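Side-chain contacts in hemolysin-related protein (Vibrio cholerae serotype O1, PDB 6MLT), which is a secreted biofilm matrix protein that binds calcium and probably carbohydrate, and is thought to take part in adhesion of the biofilm: residues Y87-G90 against G91-A94; I162-D166 against G167-Y171; V241-S244 against L245-E249; Y576-F580 against S581-A585. One frame throughout, in Å; residues are numbered along the deposited sequence.

Contact 1: Y87-G90 against G91-A94; sequences YSNG and GVIA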
ATOM      1  N   TYR A  87      29.868  19.011  -1.829  1.00 23.91           N
ATOM      2  CA  TYR A  87      29.542  20.069  -0.879  1.00 24.52           C
ATOM      3  C   TYR A  87      30.252  21.375  -1.234  1.00 25.97           C
ATOM      4  O   TYR A  87      30.511  22.206  -0.362  1.00 25.20           O
ATOM      5  CB  TYR A  87      29.889  19.660   0.554  1.00 24.89           C
ATOM      6  CG  TYR A  87      29.354  18.307   0.959  1.00 23.11           C
ATOM      7  CD1 TYR A  87      28.001  18.118   1.218  1.00 21.84           C
ATOM      8  CD2 TYR A  87      30.206  17.219   1.099  1.00 23.75           C
ATOM      9  CE1 TYR A  87      27.516  16.879   1.599  1.00 20.97           C
ATOM     10  CE2 TYR A  87      29.729  15.977   1.482  1.00 23.94           C
ATOM     11  CZ  TYR A  87      28.387  15.812   1.729  1.00 24.12           C
ATOM     12  OH  TYR A  87      27.915  14.574   2.105  1.00 27.65           O
ATOM     13  N   SER A  88      30.557  21.572  -2.519  1.00 27.39           N
ATOM     14  CA  SER A  88      31.193  22.816  -2.949  1.00 29.99           C
ATOM     15  C   SER A  88      30.314  24.027  -2.674  1.00 25.94           C
ATOM     16  O   SER A  88      30.828  25.149  -2.605  1.00 26.89           O
ATOM     17  CB  SER A  88      31.534  22.750  -4.439  1.00 34.62           C
ATOM     18  OG  SER A  88      30.357  22.725  -5.227  1.00 38.28           O
ATOM     19  N   ASN A  89      29.010  23.832  -2.505  1.00 23.45           N
ATOM     20  CA  ASN A  89      28.115  24.921  -2.139  1.00 25.01           C
ATOM     21  C   ASN A  89      28.102  25.193  -0.641  1.00 26.30           C
ATOM     22  O   ASN A  89      27.323  26.036  -0.187  1.00 26.33           O
ATOM     23  CB  ASN A  89      26.689  24.627  -2.624  1.00 25.38           C
ATOM     24  CG  ASN A  89      26.083  23.378  -1.985  1.00 26.94           C
ATOM     25  OD1 ASN A  89      26.714  22.696  -1.173  1.00 26.37           O
ATOM     26  ND2 ASN A  89      24.841  23.083  -2.353  1.00 26.59           N
ATOM     27  N   GLY A  90      28.946  24.517   0.136  1.00 25.59           N
ATOM     28  CA  GLY A  90      28.927  24.676   1.573  1.00 25.25           C
ATOM     29  C   GLY A  90      27.921  23.805   2.295  1.00 27.25           C
ATOM     30  O   GLY A  90      27.789  23.930   3.520  1.00 29.28           O
ATOM     31  N   GLY A  91      27.215  22.933   1.589  1.00 27.13           N
ATOM     32  CA  GLY A  91      26.228  22.065   2.215  1.00 25.08           C
ATOM     33  C   GLY A  91      24.857  22.709   2.282  1.00 22.56           C
ATOM     34  O   GLY A  91      24.707  23.928   2.297  1.00 23.51           O
ATOM     35  N   VAL A  92      23.833  21.863   2.324  1.00 21.01           N
ATOM     36  CA  VAL A  92      22.444  22.300   2.399  1.00 19.16           C
ATOM     37  C   VAL A  92      21.872  21.852   3.735  1.00 21.09           C
ATOM     38  O   VAL A  92      21.937  20.665   4.079  1.00 19.44           O
ATOM     39  CB  VAL A  92      21.613  21.740   1.233  1.00 20.41           C
ATOM     40  CG1 VAL A  92      20.140  22.127   1.381  1.00 19.17           C
ATOM     41  CG2 VAL A  92      22.173  22.246  -0.096  1.00 23.98           C
ATOM     42  N   ILE A  93      21.307  22.798   4.478  1.00 18.75           N
ATOM     43  CA  ILE A  93      20.708  22.519   5.780  1.00 19.64           C
ATOM     44  C   ILE A  93      19.253  22.107   5.589  1.00 18.91           C
ATOM     45  O   ILE A  93      18.484  22.774   4.884  1.00 18.61           O
ATOM     46  CB  ILE A  93      20.817  23.743   6.711  1.00 21.59           C
ATOM     47  CG1 ILE A  93      22.286  24.104   6.965  1.00 27.40           C
ATOM     48  CG2 ILE A  93      20.095  23.480   8.037  1.00 19.30           C
ATOM     49  CD1 ILE A  93      23.060  23.042   7.710  1.00 33.66           C
ATOM     50  N   ALA A  94      18.879  20.995   6.211  1.00 19.76           N
ATOM     51  CA  ALA A  94      17.495  20.562   6.300  1.00 18.03           C
ATOM     52  C   ALA A  94      17.210  20.176   7.742  1.00 18.51           C
ATOM     53  O   ALA A  94      18.126  19.916   8.528  1.00 18.59           O
ATOM     54  CB  ALA A  94      17.211  19.374   5.378  1.00 19.38           C
TER
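The side chain of N89 folds over the start of the following segment, its amide nitrogen ND2 lying 3.6 Å from CG2 of V92 while its oxygen turns to the backbone. The two side chains pass at a slant, and the branch of V92 that is touched is the one beside its own backbone N. On the oxygen side, N89 OD1 accepts a hydrogen bond of 2.8 Å from G91 N. The N-H points at the oxygen with an angle of 151°, but the donor stands well above the carbonyl plane of the amide. Two torsions bring this about: chi1 of 62° places CG between the backbone N and the carbonyl carbon, and chi2 of -1° leaves OD1 on the same side as CA, facing the chain ahead. A side-chain oxygen bound to the amide two residues on is an Asx turn, and here it overlaps a type I beta turn from Y87 to G90, closed by G90 N to Y87 O at 2.8 Å. The two turns share N89 and G90 and carry the chain into strand 93-94, which pairs with strand 71-76 in a beta-propeller sheet. Both G90 and G91 have positive phi, so the turn is left through two residues without a CB. CD1 of the Y87 ring comes to 4.4 Å from G91 CA, which lies oblique to the ring; that ring stacks on F24, and its OH is bound by E83. ND2 of N89 also makes a weak hydrogen bond to the carbonyl of G130.

Contact 2: I162-D166 against G167-Y171; sequences ILAAD and GVYSY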
ATOM      1  N   ILE A 162       3.561  18.909  -3.963  1.00 18.10           N
ATOM      2  CA  ILE A 162       4.402  18.699  -2.793  1.00 19.48           C
ATOM      3  C   ILE A 162       3.525  18.926  -1.567  1.00 15.51           C
ATOM      4  O   ILE A 162       3.009  20.033  -1.366  1.00 17.29           O
ATOM      5  CB  ILE A 162       5.611  19.652  -2.808  1.00 19.61           C
ATOM      6  CG1 ILE A 162       6.485  19.368  -4.032  1.00 22.02           C
ATOM      7  CG2 ILE A 162       6.430  19.532  -1.540  1.00 20.88           C
ATOM      8  CD1 ILE A 162       7.492  20.471  -4.342  1.00 22.76           C
ATOM      9  N   LEU A 163       3.331  17.878  -0.770  1.00 14.72           N
ATOM     10  CA  LEU A 163       2.501  17.941   0.429  1.00 17.14           C
ATOM     11  C   LEU A 163       3.424  18.141   1.627  1.00 19.12           C
ATOM     12  O   LEU A 163       4.110  17.206   2.051  1.00 22.41           O
ATOM     13  CB  LEU A 163       1.668  16.669   0.584  1.00 19.33           C
ATOM     14  CG  LEU A 163       1.082  16.028  -0.673  1.00 24.19           C
ATOM     15  CD1 LEU A 163       0.304  14.767  -0.293  1.00 29.87           C
ATOM     16  CD2 LEU A 163       0.200  16.983  -1.418  1.00 22.24           C
ATOM     17  N   ALA A 164       3.431  19.350   2.180  1.00 17.48           N
ATOM     18  CA  ALA A 164       4.354  19.720   3.245  1.00 17.82           C
ATOM     19  C   ALA A 164       3.581  20.072   4.512  1.00 17.61           C
ATOM     20  O   ALA A 164       2.350  20.034   4.551  1.00 17.71           O
ATOM     21  CB  ALA A 164       5.244  20.889   2.812  1.00 20.54           C
ATOM     22  N   ALA A 165       4.326  20.464   5.548  1.00 17.15           N
ATOM     23  CA  ALA A 165       3.736  20.621   6.875  1.00 18.31           C
ATOM     24  C   ALA A 165       2.770  21.796   6.947  1.00 17.99           C
ATOM     25  O   ALA A 165       1.862  21.791   7.786  1.00 18.15           O
ATOM     26  CB  ALA A 165       4.838  20.803   7.916  1.00 20.13           C
ATOM     27  N   ASP A 166       2.959  22.814   6.109  1.00 15.70           N
ATOM     28  CA  ASP A 166       2.186  24.047   6.203  1.00 17.58           C
ATOM     29  C   ASP A 166       1.317  24.307   4.982  1.00 17.65           C
ATOM     30  O   ASP A 166       0.710  25.385   4.888  1.00 15.54           O
ATOM     31  CB  ASP A 166       3.118  25.237   6.430  1.00 17.17           C
ATOM     32  CG  ASP A 166       4.120  25.447   5.282  1.00 23.14           C
ATOM     33  OD1 ASP A 166       4.245  24.584   4.374  1.00 22.69           O
ATOM     34  OD2 ASP A 166       4.790  26.499   5.291  1.00 23.83           O
ATOM     35  N   GLY A 167       1.239  23.367   4.056  1.00 17.59           N
ATOM     36  CA  GLY A 167       0.431  23.550   2.870  1.00 20.95           C
ATOM     37  C   GLY A 167       0.814  22.578   1.778  1.00 18.48           C
ATOM     38  O   GLY A 167       1.668  21.704   1.947  1.00 15.49           O
ATOM     39  N   VAL A 168       0.150  22.760   0.641  1.00 18.35           N
ATOM     40  CA  VAL A 168       0.359  21.962  -0.561  1.00 15.73           C
ATOM     41  C   VAL A 168       0.887  22.887  -1.639  1.00 17.54           C
ATOM     42  O   VAL A 168       0.341  23.979  -1.849  1.00 19.44           O
ATOM     43  CB  VAL A 168      -0.937  21.273  -1.019  1.00 15.80           C
ATOM     44  CG1 VAL A 168      -0.739  20.575  -2.366  1.00 17.60           C
ATOM     45  CG2 VAL A 168      -1.392  20.298   0.047  1.00 16.65           C
ATOM     46  N   TYR A 169       1.934  22.442  -2.322  1.00 16.88           N
ATOM     47  CA  TYR A 169       2.668  23.244  -3.284  1.00 17.51           C
ATOM     48  C   TYR A 169       2.715  22.544  -4.637  1.00 19.07           C
ATOM     49  O   TYR A 169       2.731  21.312  -4.724  1.00 19.39           O
ATOM     50  CB  TYR A 169       4.101  23.495  -2.809  1.00 19.00           C
ATOM     51  CG  TYR A 169       4.218  24.181  -1.465  1.00 16.72           C
ATOM     52  CD1 TYR A 169       3.978  23.489  -0.283  1.00 20.28           C
ATOM     53  CD2 TYR A 169       4.586  25.519  -1.381  1.00 16.09           C
ATOM     54  CE1 TYR A 169       4.091  24.117   0.946  1.00 17.81           C
ATOM     55  CE2 TYR A 169       4.705  26.147  -0.169  1.00 16.71           C
ATOM     56  CZ  TYR A 169       4.457  25.446   0.994  1.00 20.05           C
ATOM     57  OH  TYR A 169       4.573  26.089   2.205  1.00 21.49           O
ATOM     58  N   SER A 170       2.751  23.351  -5.687  1.00 20.59           N
ATOM     59  CA  SER A 170       3.037  22.893  -7.038  1.00 23.47           C
ATOM     60  C   SER A 170       4.520  23.083  -7.321  1.00 23.93           C
ATOM     61  O   SER A 170       5.079  24.145  -7.027  1.00 19.29           O
ATOM     62  CB  SER A 170       2.208  23.670  -8.061  1.00 25.78           C
ATOM     63  OG  SER A 170       2.803  23.609  -9.345  1.00 28.31           O
ATOM     64  N   TYR A 171       5.150  22.059  -7.897  1.00 23.59           N
ATOM     65  CA  TYR A 171       6.555  22.179  -8.274  1.00 23.79           C
ATOM     66  C   TYR A 171       6.782  23.394  -9.162  1.00 22.30           C
ATOM     67  O   TYR A 171       7.802  24.086  -9.042  1.00 22.49           O
ATOM     68  CB  TYR A 171       7.022  20.906  -8.984  1.00 25.24           C
ATOM     69  CG  TYR A 171       8.430  20.997  -9.521  1.00 25.33           C
ATOM     70  CD1 TYR A 171       9.522  20.830  -8.684  1.00 27.39           C
ATOM     71  CD2 TYR A 171       8.668  21.253 -10.863  1.00 28.50           C
ATOM     72  CE1 TYR A 171      10.817  20.914  -9.165  1.00 29.03           C
ATOM     73  CE2 TYR A 171       9.965  21.340 -11.359  1.00 29.99           C
ATOM     74  CZ  TYR A 171      11.033  21.166 -10.498  1.00 30.31           C
ATOM     75  OH  TYR A 171      12.328  21.250 -10.966  1.00 31.36           O
TER
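The hydroxyl of Y169 gives a hydrogen bond of 2.7 Å to OD1 of D166, closing a link across the tight turn between two strands. OD1 lies at the edge of the phenol, near the ring plane, whereas the hydroxyl meets the carboxylate from above its plane; the two flat groups are 34° apart. D166 reaches it because chi1 of 61° swings the carboxylate over the residue's own backbone toward the returning strand. Both groups are gripped further: OD2 of D166 by A140 N, and the Y169 hydroxyl by S139 N. Next come the backbone bonds of the I162-Y169 pair, I162 N to Y169 O at 2.7 Å and Y169 N to I162 O at 2.8 Å. The oxygen of I162 also receives a CA-H contact from V168. Packing follows the two faces. CE1 of Y169 meets CB of A164 at 3.9 Å, on the face where I162 and Y169 lean on strands 122-126 and 132-137. On the other face L163 and V168 lie side by side, CD2 of L163 being 3.8 Å from CG1 of V168. This is a short antiparallel beta hairpin, the two middle strands of a four-stranded blade characteristic of beta-propellers with FG-GAP-like repeats.

Contact 3: V241-S244 against L245-E249; sequences VPAS and LSTPE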
ATOM      1  N   VAL A 241      -2.240   8.850  16.963  1.00 17.48           N
ATOM      2  CA  VAL A 241      -2.119  10.033  17.812  1.00 16.31           C
ATOM      3  C   VAL A 241      -1.160   9.685  18.944  1.00 15.39           C
ATOM      4  O   VAL A 241      -1.537   8.923  19.845  1.00 17.53           O
ATOM      5  CB  VAL A 241      -3.484  10.471  18.366  1.00 18.03           C
ATOM      6  CG1 VAL A 241      -3.333  11.698  19.262  1.00 17.91           C
ATOM      7  CG2 VAL A 241      -4.458  10.749  17.229  1.00 20.07           C
ATOM      8  N   PRO A 242       0.070  10.194  18.951  1.00 16.04           N
ATOM      9  CA  PRO A 242       1.029   9.761  19.979  1.00 16.47           C
ATOM     10  C   PRO A 242       0.845  10.440  21.323  1.00 16.42           C
ATOM     11  O   PRO A 242       1.132   9.847  22.368  1.00 18.37           O
ATOM     12  CB  PRO A 242       2.388  10.118  19.360  1.00 18.52           C
ATOM     13  CG  PRO A 242       2.098  11.223  18.396  1.00 21.09           C
ATOM     14  CD  PRO A 242       0.716  10.959  17.869  1.00 18.93           C
ATOM     15  N   ALA A 243       0.360  11.677  21.312  1.00 18.78           N
ATOM     16  CA  ALA A 243       0.233  12.452  22.540  1.00 21.29           C
ATOM     17  C   ALA A 243       1.566  12.457  23.288  1.00 21.22           C
ATOM     18  O   ALA A 243       2.626  12.547  22.662  1.00 18.67           O
ATOM     19  CB  ALA A 243      -0.899  11.891  23.404  1.00 22.65           C
ATOM     20  N   SER A 244       1.540  12.359  24.614  1.00 22.29           N
ATOM     21  CA  SER A 244       2.770  12.361  25.392  1.00 23.20           C
ATOM     22  C   SER A 244       2.644  11.365  26.533  1.00 24.36           C
ATOM     23  O   SER A 244       1.551  10.915  26.878  1.00 21.89           O
ATOM     24  CB  SER A 244       3.079  13.753  25.950  1.00 23.39           C
ATOM     25  OG  SER A 244       2.211  14.038  27.033  1.00 26.03           O
ATOM     26  N   LEU A 245       3.786  11.034  27.133  1.00 24.21           N
ATOM     27  CA  LEU A 245       3.781  10.042  28.194  1.00 24.90           C
ATOM     28  C   LEU A 245       3.001  10.515  29.413  1.00 24.10           C
ATOM     29  O   LEU A 245       2.512   9.684  30.181  1.00 26.93           O
ATOM     30  CB  LEU A 245       5.214   9.692  28.585  1.00 26.53           C
ATOM     31  CG  LEU A 245       5.407   8.484  29.506  1.00 30.32           C
ATOM     32  CD1 LEU A 245       4.786   7.225  28.916  1.00 31.55           C
ATOM     33  CD2 LEU A 245       6.895   8.277  29.762  1.00 31.49           C
ATOM     34  N   SER A 246       2.861  11.828  29.603  1.00 24.83           N
ATOM     35  CA  SER A 246       2.069  12.346  30.711  1.00 27.95           C
ATOM     36  C   SER A 246       0.600  12.531  30.354  1.00 30.10           C
ATOM     37  O   SER A 246      -0.201  12.837  31.243  1.00 29.14           O
ATOM     38  CB  SER A 246       2.647  13.677  31.196  1.00 28.13           C
ATOM     39  OG  SER A 246       2.567  14.657  30.185  1.00 31.44           O
ATOM     40  N   THR A 247       0.222  12.358  29.079  1.00 25.28           N
ATOM     41  CA  THR A 247      -1.185  12.425  28.673  1.00 23.65           C
ATOM     42  C   THR A 247      -1.555  11.187  27.860  1.00 21.60           C
ATOM     43  O   THR A 247      -2.069  11.289  26.746  1.00 22.10           O
ATOM     44  CB  THR A 247      -1.466  13.696  27.877  1.00 24.43           C
ATOM     45  OG1 THR A 247      -0.633  13.733  26.708  1.00 23.57           O
ATOM     46  CG2 THR A 247      -1.220  14.941  28.729  1.00 26.30           C
ATOM     47  N   PRO A 248      -1.306   9.991  28.397  1.00 18.98           N
ATOM     48  CA  PRO A 248      -1.549   8.771  27.611  1.00 21.52           C
ATOM     49  C   PRO A 248      -3.004   8.579  27.238  1.00 21.12           C
ATOM     50  O   PRO A 248      -3.292   7.903  26.241  1.00 19.35           O
ATOM     51  CB  PRO A 248      -1.055   7.653  28.538  1.00 19.86           C
ATOM     52  CG  PRO A 248      -1.194   8.218  29.910  1.00 23.56           C
ATOM     53  CD  PRO A 248      -0.896   9.691  29.779  1.00 22.70           C
ATOM     54  N   GLU A 249      -3.926   9.157  28.006  1.00 21.51           N
ATOM     55  CA  GLU A 249      -5.348   9.052  27.703  1.00 25.19           C
ATOM     56  C   GLU A 249      -5.707   9.722  26.384  1.00 22.88           C
ATOM     57  O   GLU A 249      -6.799   9.486  25.858  1.00 22.19           O
ATOM     58  CB  GLU A 249      -6.174   9.668  28.840  1.00 29.52           C
ATOM     59  CG  GLU A 249      -6.044  11.188  28.997  1.00 36.50           C
ATOM     60  CD  GLU A 249      -4.808  11.627  29.789  1.00 37.40           C
ATOM     61  OE1 GLU A 249      -3.920  10.784  30.058  1.00 32.17           O
ATOM     62  OE2 GLU A 249      -4.727  12.825  30.146  1.00 35.90           O
TER
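The hydroxyls of S244 and T247 meet across the turn, OG of S244 lying 2.9 Å from OG1 of T247 in a hydrogen bond in which either could be the donor. The pairing depends on two matching first torsions. In S244 (chi1 75°) and again in T247 (chi1 59°) the oxygen is folded back over its own residue's main chain, which turns both hydroxyls inward to the space between the two residues. The methyl CG2 of T247 consequently lies beside its own backbone N, 3.9 Å from OG of S244, and leaves the meeting of the oxygens to OG1. S246 takes a similar rotamer, and its OG comes within 3.2 Å of OG of S244. In the backbone, T247 N donates a bond of 2.9 Å to S244 O, closing a type I beta turn from S244 to T247; the donor stands far above the carbonyl plane and the angle at the hydrogen is 146°. A243, at positive phi, presents its CB toward the returning chain, 3.6 Å from T247 O and 3.8 Å from T247 OG1. L245 behaves differently: with CG anti to the backbone N, its side chain leads away from the turn and packs on Y451. At P248 the chain enters a 3-10 segment. The whole loop joins strand 236-241 to strand 252-256, adjacent antiparallel strands in the middle of a four-stranded propeller sheet, and V241 is already paired there with E252. P242 packs on W222 and P248 on P272, so the excursion rests on other loops of the fold on its way out and on its return.

Contact 4: Y576-F580 against S581-A585; sequences YAFNF and SDINA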
ATOM      1  N   TYR A 576       9.018   9.250   3.205  1.00 14.60           N
ATOM      2  CA  TYR A 576       8.671   8.594   4.461  1.00 13.76           C
ATOM      3  C   TYR A 576       7.348   7.846   4.353  1.00 16.88           C
ATOM      4  O   TYR A 576       7.179   6.776   4.953  1.00 15.94           O
ATOM      5  CB  TYR A 576       8.616   9.642   5.570  1.00 13.76           C
ATOM      6  CG  TYR A 576       8.403   9.088   6.947  1.00 14.12           C
ATOM      7  CD1 TYR A 576       7.122   8.909   7.442  1.00 17.33           C
ATOM      8  CD2 TYR A 576       9.479   8.763   7.763  1.00 14.80           C
ATOM      9  CE1 TYR A 576       6.912   8.410   8.708  1.00 17.53           C
ATOM     10  CE2 TYR A 576       9.278   8.260   9.044  1.00 17.22           C
ATOM     11  CZ  TYR A 576       7.992   8.091   9.501  1.00 16.78           C
ATOM     12  OH  TYR A 576       7.767   7.592  10.757  1.00 15.41           O
ATOM     13  N   ALA A 577       6.396   8.402   3.604  1.00 16.59           N
ATOM     14  CA  ALA A 577       5.090   7.774   3.383  1.00 19.75           C
ATOM     15  C   ALA A 577       5.117   6.915   2.117  1.00 19.16           C
ATOM     16  O   ALA A 577       4.338   7.090   1.180  1.00 20.31           O
ATOM     17  CB  ALA A 577       4.003   8.840   3.303  1.00 18.58           C
ATOM     18  N   PHE A 578       6.035   5.953   2.115  1.00 18.16           N
ATOM     19  CA  PHE A 578       6.266   5.120   0.946  1.00 17.82           C
ATOM     20  C   PHE A 578       5.245   3.989   0.876  1.00 17.21           C
ATOM     21  O   PHE A 578       5.012   3.291   1.867  1.00 17.77           O
ATOM     22  CB  PHE A 578       7.677   4.534   0.977  1.00 17.91           C
ATOM     23  CG  PHE A 578       7.939   3.587  -0.147  1.00 16.74           C
ATOM     24  CD1 PHE A 578       8.242   4.063  -1.407  1.00 18.98           C
ATOM     25  CD2 PHE A 578       7.839   2.219   0.042  1.00 19.34           C
ATOM     26  CE1 PHE A 578       8.467   3.190  -2.451  1.00 20.47           C
ATOM     27  CE2 PHE A 578       8.060   1.342  -1.002  1.00 21.05           C
ATOM     28  CZ  PHE A 578       8.370   1.823  -2.242  1.00 21.51           C
ATOM     29  N   ASN A 579       4.662   3.789  -0.308  1.00 17.39           N
ATOM     30  CA  ASN A 579       3.758   2.663  -0.532  1.00 20.44           C
ATOM     31  C   ASN A 579       3.694   2.285  -2.010  1.00 22.65           C
ATOM     32  O   ASN A 579       2.625   1.928  -2.518  1.00 25.88           O
ATOM     33  CB  ASN A 579       2.354   2.980  -0.002  1.00 23.44           C
ATOM     34  CG  ASN A 579       1.599   3.958  -0.881  1.00 28.00           C
ATOM     35  OD1 ASN A 579       2.186   4.838  -1.500  1.00 27.63           O
ATOM     36  ND2 ASN A 579       0.282   3.797  -0.942  1.00 28.49           N
ATOM     37  N   PHE A 580       4.834   2.367  -2.702  1.00 22.57           N
ATOM     38  CA  PHE A 580       4.999   1.921  -4.088  1.00 22.09           C
ATOM     39  C   PHE A 580       4.266   2.771  -5.120  1.00 27.42           C
ATOM     40  O   PHE A 580       4.857   3.175  -6.130  1.00 29.74           O
ATOM     41  CB  PHE A 580       4.528   0.473  -4.272  1.00 23.72           C
ATOM     42  CG  PHE A 580       5.477  -0.553  -3.729  1.00 23.77           C
ATOM     43  CD1 PHE A 580       6.656  -0.849  -4.394  1.00 24.86           C
ATOM     44  CD2 PHE A 580       5.183  -1.232  -2.563  1.00 23.88           C
ATOM     45  CE1 PHE A 580       7.530  -1.801  -3.894  1.00 24.64           C
ATOM     46  CE2 PHE A 580       6.050  -2.181  -2.058  1.00 24.03           C
ATOM     47  CZ  PHE A 580       7.224  -2.465  -2.725  1.00 25.08           C
ATOM     48  N   SER A 581       2.976   3.027  -4.898  1.00 23.16           N
ATOM     49  CA  SER A 581       2.107   3.445  -5.992  1.00 26.83           C
ATOM     50  C   SER A 581       2.417   4.837  -6.522  1.00 25.92           C
ATOM     51  O   SER A 581       1.998   5.155  -7.641  1.00 25.58           O
ATOM     52  CB  SER A 581       0.648   3.383  -5.549  1.00 29.57           C
ATOM     53  OG  SER A 581       0.349   2.072  -5.121  1.00 28.46           O
ATOM     54  N   ASP A 582       3.127   5.668  -5.761  1.00 24.54           N
ATOM     55  CA  ASP A 582       3.405   7.040  -6.166  1.00 29.93           C
ATOM     56  C   ASP A 582       4.806   7.222  -6.728  1.00 26.83           C
ATOM     57  O   ASP A 582       5.260   8.363  -6.869  1.00 25.88           O
ATOM     58  CB  ASP A 582       3.194   7.991  -4.984  1.00 36.91           C
ATOM     59  CG  ASP A 582       1.773   8.513  -4.906  1.00 39.85           C
ATOM     60  OD1 ASP A 582       1.177   8.759  -5.978  1.00 41.55           O
ATOM     61  OD2 ASP A 582       1.252   8.677  -3.779  1.00 34.53           O
ATOM     62  N   ILE A 583       5.501   6.139  -7.067  1.00 22.68           N
ATOM     63  CA  ILE A 583       6.855   6.261  -7.592  1.00 23.62           C
ATOM     64  C   ILE A 583       7.130   5.085  -8.519  1.00 24.72           C
ATOM     65  O   ILE A 583       6.749   3.945  -8.238  1.00 22.50           O
ATOM     66  CB  ILE A 583       7.885   6.351  -6.441  1.00 26.30           C
ATOM     67  CG1 ILE A 583       9.252   6.786  -6.970  1.00 29.15           C
ATOM     68  CG2 ILE A 583       7.997   5.021  -5.693  1.00 31.59           C
ATOM     69  CD1 ILE A 583       9.313   8.237  -7.378  1.00 26.28           C
ATOM     70  N   ASN A 584       7.769   5.380  -9.645  1.00 29.21           N
ATOM     71  CA  ASN A 584       8.295   4.358 -10.533  1.00 33.93           C
ATOM     72  C   ASN A 584       9.753   4.069 -10.179  1.00 37.51           C
ATOM     73  O   ASN A 584      10.404   4.828  -9.459  1.00 33.69           O
ATOM     74  CB  ASN A 584       8.172   4.802 -11.989  1.00 40.26           C
ATOM     75  CG  ASN A 584       6.727   5.063 -12.406  1.00 45.74           C
ATOM     76  OD1 ASN A 584       5.820   4.312 -12.051  1.00 47.83           O
ATOM     77  ND2 ASN A 584       6.513   6.134 -13.161  1.00 46.54           N
ATOM     78  N   ALA A 585      10.263   2.948 -10.695  1.00 47.96           N
ATOM     79  CA  ALA A 585      11.618   2.526 -10.342  1.00 55.52           C
ATOM     80  C   ALA A 585      12.652   3.566 -10.758  1.00 44.00           C
ATOM     81  O   ALA A 585      13.647   3.781 -10.053  1.00 40.67           O
ATOM     82  CB  ALA A 585      11.927   1.175 -10.984  1.00 70.72           C
TER
HETATM   83  O   HOH W   1       4.439   5.510  -3.019  1.00 30.97           O
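The chain doubles back from N579 to S581 through F580, whose phi of 70° and psi of -50° are rare for a residue with a side chain. These angles fit a classic gamma turn, and S581 N indeed lies 2.6 Å from N579 O, but the position of that oxygen is less sure and the bond is best taken as tentative. More secure is a water bridge: the water gives a hydrogen bond of 2.8 Å to OD1 of N579 and accepts one of 3.0 Å from D582 N. The side-chain amide thus reaches a backbone group that lies too far off for a direct bond. A type I beta turn from F580 to I583 overlaps the bend, its closing bond running from I583 N to F580 O at 3.2 Å. CG2 of I583 approaches the edge of the F578 ring, 3.8 Å from CE1, and the two side chains cross at about a right angle. With CG of F578 anti to its N (chi1 176°), the ring is brought against the bend, with F580 N 3.6 Å above its plane, over the centre. The F580 ring in turn has CE2 of F578 over one face, and meets H600 edge-to-face, while S581 OG is hydrogen-bonded to NE2 of that same histidine. D582 forms a salt bridge with R196, the residue just before strand 197-200 of a propeller sheet. F578 stacks on W573 and shares a backbone hydrogen bond with R604, so this loop, which follows strand 553-559, meets that sheet through D582 and the C-terminal residues H600 and R604 through F578, F580 and S581.

How the contacts relate
From the N terminus, the four contacts follow in series; each is local, and none nests in or crosses another. Contact 1 ends the loop after strand 71-76 and leads into strand 93-94. Contact 2 closes the tight hairpin between strands 161-164 and 167-170, whereas contact 3 forms a longer excursion between strands 236-241 and 252-256 of another blade. Contact 4 comes last, in the long loop after strand 553-559, whose D582 reaches R196 just before strand 197-200. Contacts 2 and 4 are the closest pair, with centres about 17 Å apart and nearest atoms about 7 Å apart; contacts 1 and 3 are the most distant, their centres about 37 Å apart.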